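Local coordinates for surface presentation of antigens protein SpaK (Salmonella typhimurium, PDB 2FM8) that stores type III secretion effectors such as SipA and SopE in the bacterial cytoplasm as a chaperone, keeping them secretion-competent for delivery into host cells, at residues M63-L66 with Q67-Y71; Y123-L126 with E127-R131. All coordinates share one frame; numbering follows the deposited sequence.

Overall arrangement
Both contacts are local, each lying within one helix: contact 1 in helix 62-78 and contact 2 in helix 112-132. Their centres are 15 Å apart, and their nearest atoms stay about 6 Å apart without touching. The link between them runs through the later part of helix 62-78, where F129 of contact 2 packs on I73, T76 and I77. Contact 1 lies farther out, about 21 Å between its centre and that of the chain, against about 10 Å for contact 2. Both reach the chain of another protein, contact 2 through Y123; contact 1 also meets the second copy of the chaperone.

Contact 1: residues M63-L66 with Q67-Y71; sequences MVVL and QQRAY
V65 and R69 meet four residues apart along one helix, their side chains crossing at an angle. The touching branch is CG1 of V65, which stands anti to its backbone N (chi1 178°) and thus turns toward the next turn of helix; it lies 3.8 Å from R69 CD. The arginine bends at its second torsion (chi2 101°), and the same methyl comes to the edge of the guanidinium, near its plane. Beside this pair, V64 and Q67 also make contact, three residues apart: Q67 CG lies 3.3 Å from V64 O, so the glutamine stem runs back over the preceding turn. On a further side, L66 CD1 approaches A70 CB at 4.2 Å, a loose apolar contact.

The backbone bonds over these turns are irregular. Q67 N bonds V64 O at 3.0 Å, with the donor 58° out of the carbonyl plane, and Q68 N bonds V65 O at 3.0 Å, again from above the plane. Q67 and Q68 thus bond to the third residue back, and R69 shares its N-H weakly between L66 O, the third, and V65 O, the fourth. The helix is kinked, at Q68 and again at Y71.

M63 and L66 pack on L98 of strand 97-103. L66, Q67 and A70 also face the second subunit, where they meet its L74 and Y71, while V64 and Q67 touch the backbone of another protein's chain. The arrangement is that of a kinked helix with i to i+3 bonding, at the subunit interface of a dimeric class 1B type III secretion chaperone.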
ATOM      1  N   MET A  63      -6.248  -9.981  -1.395  1.00 27.64           N
ATOM      2  CA  MET A  63      -5.238  -8.978  -1.791  1.00 28.76           C
ATOM      3  C   MET A  63      -5.724  -8.137  -2.983  1.00 28.22           C
ATOM      4  O   MET A  63      -5.517  -6.943  -3.033  1.00 27.92           O
ATOM      5  CB  MET A  63      -3.890  -9.616  -2.084  1.00 29.08           C
ATOM      6  CG  MET A  63      -3.188 -10.200  -0.841  1.00 31.39           C
ATOM      7  SD  MET A  63      -2.703  -9.005   0.427  1.00 33.79           S
ATOM      8  CE  MET A  63      -1.491  -7.988  -0.412  1.00 33.22           C
ATOM      9  N   VAL A  64      -6.406  -8.779  -3.923  1.00 28.08           N
ATOM     10  CA  VAL A  64      -7.012  -8.092  -5.053  1.00 27.44           C
ATOM     11  C   VAL A  64      -8.158  -7.169  -4.592  1.00 27.15           C
ATOM     12  O   VAL A  64      -8.217  -5.999  -4.975  1.00 25.81           O
ATOM     13  CB  VAL A  64      -7.475  -9.112  -6.102  1.00 27.63           C
ATOM     14  CG1 VAL A  64      -8.456  -8.509  -7.108  1.00 27.64           C
ATOM     15  CG2 VAL A  64      -6.245  -9.707  -6.799  1.00 27.75           C
ATOM     16  N   VAL A  65      -9.053  -7.668  -3.753  1.00 26.52           N
ATOM     17  CA  VAL A  65     -10.156  -6.823  -3.321  1.00 27.11           C
ATOM     18  C   VAL A  65      -9.616  -5.634  -2.532  1.00 27.23           C
ATOM     19  O   VAL A  65     -10.165  -4.531  -2.610  1.00 25.74           O
ATOM     20  CB  VAL A  65     -11.205  -7.594  -2.515  1.00 27.51           C
ATOM     21  CG1 VAL A  65     -12.290  -6.659  -2.042  1.00 28.20           C
ATOM     22  CG2 VAL A  65     -11.826  -8.718  -3.395  1.00 28.07           C
ATOM     23  N   LEU A  66      -8.517  -5.856  -1.797  1.00 27.78           N
ATOM     24  CA  LEU A  66      -7.842  -4.776  -1.069  1.00 27.37           C
ATOM     25  C   LEU A  66      -7.502  -3.554  -1.964  1.00 27.10           C
ATOM     26  O   LEU A  66      -7.512  -2.415  -1.502  1.00 27.69           O
ATOM     27  CB  LEU A  66      -6.619  -5.306  -0.352  1.00 27.28           C
ATOM     28  CG  LEU A  66      -5.885  -4.376   0.633  1.00 28.02           C
ATOM     29  CD1 LEU A  66      -6.756  -3.911   1.802  1.00 27.70           C
ATOM     30  CD2 LEU A  66      -4.671  -5.081   1.154  1.00 27.99           C
ATOM     31  N   GLN A  67      -7.232  -3.790  -3.237  1.00 26.80           N
ATOM     32  CA  GLN A  67      -6.949  -2.705  -4.190  1.00 26.97           C
ATOM     33  C   GLN A  67      -8.079  -1.666  -4.285  1.00 27.12           C
ATOM     34  O   GLN A  67      -7.838  -0.518  -4.595  1.00 26.29           O
ATOM     35  CB  GLN A  67      -6.648  -3.275  -5.587  1.00 26.15           C
ATOM     36  CG  GLN A  67      -5.512  -4.299  -5.619  1.00 25.99           C
ATOM     37  CD  GLN A  67      -5.328  -4.938  -6.957  1.00 25.50           C
ATOM     38  OE1 GLN A  67      -5.673  -4.355  -8.015  1.00 27.07           O
ATOM     39  NE2 GLN A  67      -4.751  -6.128  -6.949  1.00 17.94           N
ATOM     40  N   GLN A  68      -9.309  -2.092  -4.034  1.00 27.96           N
ATOM     41  CA  GLN A  68     -10.462  -1.219  -4.096  1.00 29.72           C
ATOM     42  C   GLN A  68     -10.967  -0.816  -2.720  1.00 29.40           C
ATOM     43  O   GLN A  68     -11.707   0.132  -2.620  1.00 29.18           O
ATOM     44  CB  GLN A  68     -11.614  -1.918  -4.831  1.00 30.39           C
ATOM     45  CG  GLN A  68     -11.488  -1.925  -6.341  1.00 33.16           C
ATOM     46  CD  GLN A  68     -12.606  -2.765  -6.997  1.00 35.31           C
ATOM     47  OE1 GLN A  68     -13.651  -3.042  -6.371  1.00 46.23           O
ATOM     48  NE2 GLN A  68     -12.388  -3.179  -8.246  1.00 40.35           N
ATOM     49  N   ARG A  69     -10.589  -1.549  -1.675  1.00 29.39           N
ATOM     50  CA  ARG A  69     -11.177  -1.371  -0.339  1.00 29.18           C
ATOM     51  C   ARG A  69     -10.210  -0.946   0.742  1.00 28.50           C
ATOM     52  O   ARG A  69     -10.530  -1.029   1.946  1.00 28.70           O
ATOM     53  CB  ARG A  69     -11.884  -2.654   0.076  1.00 30.20           C
ATOM     54  CG  ARG A  69     -13.361  -2.574  -0.107  1.00 35.61           C
ATOM     55  CD  ARG A  69     -13.811  -3.242  -1.317  1.00 42.47           C
ATOM     56  NE  ARG A  69     -15.123  -2.732  -1.697  1.00 45.68           N
ATOM     57  CZ  ARG A  69     -16.090  -3.473  -2.257  1.00 50.97           C
ATOM     58  NH1 ARG A  69     -15.915  -4.807  -2.514  1.00 49.09           N
ATOM     59  NH2 ARG A  69     -17.263  -2.870  -2.555  1.00 50.38           N
ATOM     60  N   ALA A  70      -9.025  -0.485   0.343  1.00 27.07           N
ATOM     61  CA  ALA A  70      -7.994  -0.150   1.314  1.00 26.64           C
ATOM     62  C   ALA A  70      -8.388   0.966   2.278  1.00 26.17           C
ATOM     63  O   ALA A  70      -8.031   0.903   3.457  1.00 24.63           O
ATOM     64  CB  ALA A  70      -6.680   0.174   0.641  1.00 26.48           C
ATOM     65  N   TYR A  71      -9.140   1.957   1.820  1.00 25.52           N
ATOM     66  CA  TYR A  71      -9.576   3.026   2.727  1.00 26.34           C
ATOM     67  C   TYR A  71     -10.509   2.550   3.840  1.00 26.68           C
ATOM     68  O   TYR A  71     -10.347   2.879   5.016  1.00 26.25           O
ATOM     69  CB  TYR A  71     -10.294   4.095   1.924  1.00 26.51           C
ATOM     70  CG  TYR A  71     -10.743   5.286   2.721  1.00 26.64           C
ATOM     71  CD1 TYR A  71      -9.855   5.971   3.585  1.00 27.05           C
ATOM     72  CD2 TYR A  71     -12.050   5.742   2.614  1.00 25.32           C
ATOM     73  CE1 TYR A  71     -10.280   7.082   4.307  1.00 25.63           C
ATOM     74  CE2 TYR A  71     -12.477   6.838   3.316  1.00 27.11           C
ATOM     75  CZ  TYR A  71     -11.601   7.513   4.150  1.00 27.58           C
ATOM     76  OH  TYR A  71     -12.077   8.618   4.788  1.00 27.99           O
TER

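Contact 2: residues Y123-L126 with E127-R131; sequences YNYL and EVFSR
The Y123 ring and the E127 carboxylate cross with their planes 51° apart, and E127 OE2 comes within 3.5 Å of Y123 CE2. This oxygen approaches the ring obliquely. Two waters lie in plane at the ring's edge: one joins Y123 OH to E127 OE1, and the other donates to both N124 OD1 and E127 OE2. Each carboxylate oxygen therefore receives a water bond, which would restrict rotation of the group. Over one face of the R131 guanidinium stands E127 OE1, offset toward the rim; at 3.9 Å from R131 NH2 it makes a long salt bridge of charges alone, with no N-H pointing at it. The F129 ring has the Y125 carbonyl at its edge, with F129 CD2 3.2 Å from Y125 O. F129 CD2 also lies 4.1 Å from Y125 CB, while F129 CE2 approaches the Y125 ring obliquely.

Regular i to i+4 bonds tie these turns together. The bond from F129 N to Y125 O is 2.8 Å long and nearly straight, at 175°. L126 O accepts twice, from S130 N and from S130 OG at 2.9 Å, the two donors reaching it from opposite faces of its plane. The serine hydroxyl reaches back because OG sits between its own backbone N and carbonyl carbon (chi1 74°).

Y123 and L126 pack on L37 of strand 32-37, and Y123 and S130 on L40 in a loop. L126 also meets L58. From a different side of the helix, V128 and F129 face helix 62-78, where F129 packs on I73, T76 and I77.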
ATOM      1  N   TYR A 123     -13.110 -12.536  16.772  1.00 27.60           N
ATOM      2  CA  TYR A 123     -14.219 -13.026  15.937  1.00 27.73           C
ATOM      3  C   TYR A 123     -15.036 -11.887  15.303  1.00 27.61           C
ATOM      4  O   TYR A 123     -15.342 -11.917  14.100  1.00 27.92           O
ATOM      5  CB  TYR A 123     -15.129 -13.951  16.770  1.00 27.07           C
ATOM      6  CG  TYR A 123     -16.248 -14.580  15.992  1.00 26.87           C
ATOM      7  CD1 TYR A 123     -16.073 -15.796  15.336  1.00 26.46           C
ATOM      8  CD2 TYR A 123     -17.482 -13.952  15.884  1.00 29.32           C
ATOM      9  CE1 TYR A 123     -17.099 -16.368  14.598  1.00 26.66           C
ATOM     10  CE2 TYR A 123     -18.531 -14.531  15.135  1.00 28.30           C
ATOM     11  CZ  TYR A 123     -18.328 -15.740  14.501  1.00 26.94           C
ATOM     12  OH  TYR A 123     -19.354 -16.324  13.775  1.00 27.60           O
ATOM     13  N   ASN A 124     -15.451 -10.920  16.126  1.00 27.72           N
ATOM     14  CA  ASN A 124     -16.196  -9.785  15.648  1.00 28.12           C
ATOM     15  C   ASN A 124     -15.442  -9.057  14.506  1.00 28.01           C
ATOM     16  O   ASN A 124     -16.004  -8.757  13.439  1.00 26.11           O
ATOM     17  CB  ASN A 124     -16.392  -8.768  16.781  1.00 28.88           C
ATOM     18  CG  ASN A 124     -17.509  -9.108  17.717  1.00 30.11           C
ATOM     19  OD1 ASN A 124     -18.348  -9.958  17.463  1.00 29.98           O
ATOM     20  ND2 ASN A 124     -17.528  -8.405  18.840  1.00 34.69           N
ATOM     21  N   TYR A 125     -14.165  -8.781  14.724  1.00 28.59           N
ATOM     22  CA  TYR A 125     -13.381  -8.105  13.679  1.00 29.38           C
ATOM     23  C   TYR A 125     -13.159  -8.970  12.473  1.00 28.82           C
ATOM     24  O   TYR A 125     -13.134  -8.476  11.355  1.00 29.89           O
ATOM     25  CB  TYR A 125     -12.035  -7.624  14.192  1.00 32.17           C
ATOM     26  CG  TYR A 125     -12.123  -6.518  15.189  1.00 34.03           C
ATOM     27  CD1 TYR A 125     -12.463  -5.215  14.819  1.00 38.10           C
ATOM     28  CD2 TYR A 125     -11.814  -6.768  16.510  1.00 38.23           C
ATOM     29  CE1 TYR A 125     -12.483  -4.185  15.803  1.00 37.60           C
ATOM     30  CE2 TYR A 125     -11.854  -5.785  17.463  1.00 38.46           C
ATOM     31  CZ  TYR A 125     -12.195  -4.526  17.124  1.00 38.39           C
ATOM     32  OH  TYR A 125     -12.193  -3.622  18.178  1.00 42.99           O
ATOM     33  N   LEU A 126     -12.975 -10.257  12.674  1.00 28.32           N
ATOM     34  CA  LEU A 126     -12.880 -11.161  11.536  1.00 28.24           C
ATOM     35  C   LEU A 126     -14.114 -11.068  10.626  1.00 27.36           C
ATOM     36  O   LEU A 126     -13.976 -11.034   9.425  1.00 26.90           O
ATOM     37  CB  LEU A 126     -12.637 -12.609  11.984  1.00 27.77           C
ATOM     38  CG  LEU A 126     -12.621 -13.627  10.829  1.00 28.95           C
ATOM     39  CD1 LEU A 126     -11.445 -13.372   9.874  1.00 30.37           C
ATOM     40  CD2 LEU A 126     -12.532 -15.030  11.338  1.00 29.08           C
ATOM     41  N   GLU A 127     -15.317 -11.052  11.205  1.00 27.40           N
ATOM     42  CA  GLU A 127     -16.533 -10.864  10.430  1.00 27.79           C
ATOM     43  C   GLU A 127     -16.490  -9.588   9.620  1.00 26.96           C
ATOM     44  O   GLU A 127     -16.771  -9.584   8.432  1.00 26.13           O
ATOM     45  CB  GLU A 127     -17.785 -10.816  11.327  1.00 28.12           C
ATOM     46  CG  GLU A 127     -18.527 -12.067  11.321  1.00 32.13           C
ATOM     47  CD  GLU A 127     -19.787 -12.067  12.201  1.00 29.56           C
ATOM     48  OE1 GLU A 127     -20.838 -12.462  11.664  1.00 30.13           O
ATOM     49  OE2 GLU A 127     -19.711 -11.693  13.387  1.00 29.70           O
ATOM     50  N   VAL A 128     -16.142  -8.507  10.290  1.00 26.59           N
ATOM     51  CA  VAL A 128     -16.132  -7.197   9.665  1.00 27.92           C
ATOM     52  C   VAL A 128     -15.074  -7.070   8.573  1.00 27.48           C
ATOM     53  O   VAL A 128     -15.359  -6.601   7.464  1.00 27.00           O
ATOM     54  CB  VAL A 128     -16.036  -6.122  10.797  1.00 28.26           C
ATOM     55  CG1 VAL A 128     -15.511  -4.870  10.332  1.00 31.83           C
ATOM     56  CG2 VAL A 128     -17.436  -5.948  11.434  1.00 28.77           C
ATOM     57  N   PHE A 129     -13.841  -7.458   8.873  1.00 27.91           N
ATOM     58  CA  PHE A 129     -12.777  -7.365   7.862  1.00 27.57           C
ATOM     59  C   PHE A 129     -13.067  -8.297   6.676  1.00 27.56           C
ATOM     60  O   PHE A 129     -12.927  -7.900   5.546  1.00 26.93           O
ATOM     61  CB  PHE A 129     -11.407  -7.710   8.456  1.00 28.25           C
ATOM     62  CG  PHE A 129     -10.729  -6.560   9.159  1.00 27.16           C
ATOM     63  CD1 PHE A 129      -9.805  -5.796   8.507  1.00 29.64           C
ATOM     64  CD2 PHE A 129     -10.993  -6.295  10.490  1.00 28.77           C
ATOM     65  CE1 PHE A 129      -9.167  -4.717   9.147  1.00 29.14           C
ATOM     66  CE2 PHE A 129     -10.374  -5.243  11.151  1.00 28.27           C
ATOM     67  CZ  PHE A 129      -9.470  -4.445  10.478  1.00 29.99           C
ATOM     68  N   SER A 130     -13.485  -9.534   6.935  1.00 27.82           N
ATOM     69  CA  SER A 130     -13.744 -10.458   5.825  1.00 28.23           C
ATOM     70  C   SER A 130     -14.880  -9.946   4.907  1.00 28.09           C
ATOM     71  O   SER A 130     -14.780 -10.018   3.679  1.00 27.75           O
ATOM     72  CB  SER A 130     -13.969 -11.902   6.340  1.00 28.23           C
ATOM     73  OG  SER A 130     -15.223 -12.044   6.955  1.00 30.43           O
ATOM     74  N   ARG A 131     -15.927  -9.372   5.497  1.00 27.69           N
ATOM     75  CA  ARG A 131     -17.011  -8.774   4.715  1.00 27.33           C
ATOM     76  C   ARG A 131     -16.578  -7.526   3.961  1.00 27.32           C
ATOM     77  O   ARG A 131     -17.016  -7.301   2.832  1.00 26.37           O
ATOM     78  CB  ARG A 131     -18.229  -8.465   5.629  1.00 27.24           C
ATOM     79  CG  ARG A 131     -18.938  -9.709   6.126  1.00 26.24           C
ATOM     80  CD  ARG A 131     -19.822  -9.457   7.297  1.00 27.15           C
ATOM     81  NE  ARG A 131     -20.657 -10.622   7.572  1.00 26.99           N
ATOM     82  CZ  ARG A 131     -21.843 -10.589   8.165  1.00 28.78           C
ATOM     83  NH1 ARG A 131     -22.375  -9.447   8.596  1.00 29.52           N
ATOM     84  NH2 ARG A 131     -22.538 -11.708   8.284  1.00 30.19           N
TER
HETATM   85  O   HOH W   1     -21.495 -14.657  13.636  1.00 33.72           O
HETATM   86  O   HOH W   2     -20.130 -11.431  15.937  1.00 26.82           O